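Local coordinates for SusD superfamily protein (Bacteroides vulgatus ATCC 8482, PDB 3JQ0) that probably binds glycans or related nutrients at the cell surface, as an outer-membrane member of the SusD family, at residues R440-F444 against E445-W449. Sequence-based numbering, arbitrary orientation.
Sequences REFMF and EGKRW
Phe-442 and Glu-445 form the two ends of a type II beta turn in the buried link between helix 430-441 and helix 448-455 of this SusD-family protein. Phe-442 is the first residue to leave helical geometry.

Backbone and water bonds hold the turn. Glu-445 N donates to Phe-442 O at 3.0 Å, with a bent N-H...O angle of 146°. The same oxygen accepts a second bond from a water, which in turn accepts from Lys-447 N. Phe-442 O therefore ties the turn to the residue just before the next helix. Gly-446 has a positive phi, at which a CB would crowd the carbonyl oxygen of Glu-445.

Carbon contacts gather round Phe-442. Lys-447 CG meets Phe-442 CB at 3.6 Å and approaches the ring obliquely. Beyond CG the lysine chain bends and its far end leads away, where NZ hydrogen-bonds to Ile-361 O in strand 359-363. On one ring face of Phe-442 lies Glu-441 CG, 3.6 Å above the plane. Leu-369 of helix 364-377 also touches this side chain.

The polar part centres on Glu-445. Its chain runs extended beyond CG (chi2 176°), which carries the carboxylate to the Phe-442 ring. OE2 forms salt bridges with Lys-341 and Arg-363. Arg-363 also pairs with Glu-441 OE2, and probably helps offset the like charges of the two glutamates. With an alanine here, Lys-341 would probably lose its charged mate, Arg-363 would keep only Glu-441 of the two glutamates, and a gap is likely to open beside Phe-442 CD1. The carboxylate and ring planes are 61° apart, with OE1 in the ring plane at its edge, 3.9 Å from Phe-442 CD1.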
# COMPACT_ATOMS: atom_id res chain seq x y z
N ARG A 440 2.89 0.89 11.82
CA ARG A 440 4.33 0.80 11.95
C ARG A 440 4.97 0.08 10.78
O ARG A 440 6.11 0.42 10.39
CB ARG A 440 4.68 0.11 13.29
CG ARG A 440 4.38 0.98 14.50
CD ARG A 440 4.63 0.26 15.80
NE ARG A 440 4.49 1.18 16.93
CZ ARG A 440 4.35 0.83 18.20
NH1 ARG A 440 4.19 -0.43 18.54
NH2 ARG A 440 4.33 1.79 19.11
N GLU A 441 4.32 -0.94 10.23
CA GLU A 441 4.90 -1.83 9.25
C GLU A 441 4.84 -1.22 7.83
O GLU A 441 5.72 -1.54 7.02
CB GLU A 441 4.13 -3.17 9.31
CG GLU A 441 4.70 -4.27 8.45
CD GLU A 441 6.11 -4.77 8.83
OE1 GLU A 441 6.47 -4.63 10.02
OE2 GLU A 441 6.77 -5.38 7.93
N PHE A 442 3.81 -0.43 7.51
CA PHE A 442 3.44 -0.15 6.13
C PHE A 442 3.46 1.32 5.74
O PHE A 442 2.85 1.70 4.74
CB PHE A 442 2.06 -0.76 5.78
CG PHE A 442 2.08 -2.28 5.81
CD1 PHE A 442 2.82 -2.98 4.86
CD2 PHE A 442 1.39 -2.98 6.78
CE1 PHE A 442 2.85 -4.39 4.88
CE2 PHE A 442 1.43 -4.35 6.79
CZ PHE A 442 2.20 -5.05 5.90
N MSE A 443 4.23 2.17 6.43
CA MSE A 443 4.33 3.55 5.97
C MSE A 443 4.76 3.62 4.54
O MSE A 443 5.70 2.90 4.13
CB MSE A 443 5.31 4.37 6.84
CG MSE A 443 4.97 4.46 8.29
SE MSE A 443 6.06 5.75 9.22
CE MSE A 443 5.11 7.33 8.57
N PHE A 444 4.13 4.50 3.75
CA PHE A 444 4.47 4.71 2.33
C PHE A 444 4.11 3.52 1.42
O PHE A 444 4.46 3.52 0.27
CB PHE A 444 5.95 5.14 2.12
CG PHE A 444 6.40 6.12 3.15
CD1 PHE A 444 5.81 7.38 3.27
CD2 PHE A 444 7.37 5.80 4.09
CE1 PHE A 444 6.14 8.26 4.24
CE2 PHE A 444 7.73 6.70 5.09
CZ PHE A 444 7.10 7.93 5.16
N GLU A 445 3.34 2.55 1.93
CA GLU A 445 2.94 1.39 1.18
C GLU A 445 1.45 1.36 0.88
O GLU A 445 0.97 0.40 0.29
CB GLU A 445 3.42 0.09 1.82
CG GLU A 445 4.94 -0.08 1.77
CD GLU A 445 5.37 -1.33 2.50
OE1 GLU A 445 5.23 -2.41 1.87
OE2 GLU A 445 5.90 -1.23 3.63
N GLY A 446 0.71 2.39 1.24
CA GLY A 446 -0.67 2.48 0.74
C GLY A 446 -1.72 1.68 1.51
O GLY A 446 -2.69 1.22 0.92
N LYS A 447 -1.55 1.55 2.83
CA LYS A 447 -2.42 0.69 3.64
C LYS A 447 -3.31 1.40 4.66
O LYS A 447 -4.42 0.93 4.89
CB LYS A 447 -1.62 -0.36 4.39
CG LYS A 447 -0.64 -1.15 3.50
CD LYS A 447 -1.29 -1.83 2.30
CE LYS A 447 -0.29 -2.65 1.52
NZ LYS A 447 -0.85 -3.27 0.27
N ARG A 448 -2.85 2.48 5.30
CA ARG A 448 -3.48 2.99 6.50
C ARG A 448 -4.92 3.42 6.31
O ARG A 448 -5.75 3.18 7.22
CB ARG A 448 -2.62 4.14 7.07
CG ARG A 448 -3.19 4.85 8.28
CD ARG A 448 -3.29 4.00 9.53
NE ARG A 448 -3.54 4.86 10.67
CZ ARG A 448 -3.65 4.42 11.92
NH1 ARG A 448 -3.62 3.13 12.20
NH2 ARG A 448 -3.76 5.29 12.91
N TRP A 449 -5.23 4.14 5.23
CA TRP A 449 -6.61 4.53 4.99
C TRP A 449 -7.52 3.34 4.75
O TRP A 449 -8.62 3.24 5.31
CB TRP A 449 -6.66 5.55 3.85
CG TRP A 449 -8.06 5.86 3.36
CD1 TRP A 449 -8.61 5.41 2.21
CD2 TRP A 449 -9.05 6.70 3.98
NE1 TRP A 449 -9.88 5.91 2.04
CE2 TRP A 449 -10.18 6.72 3.10
CE3 TRP A 449 -9.09 7.46 5.14
CZ2 TRP A 449 -11.31 7.43 3.40
CZ3 TRP A 449 -10.21 8.18 5.43
CH2 TRP A 449 -11.32 8.16 4.55
O HOH W 1 0.03 2.83 4.88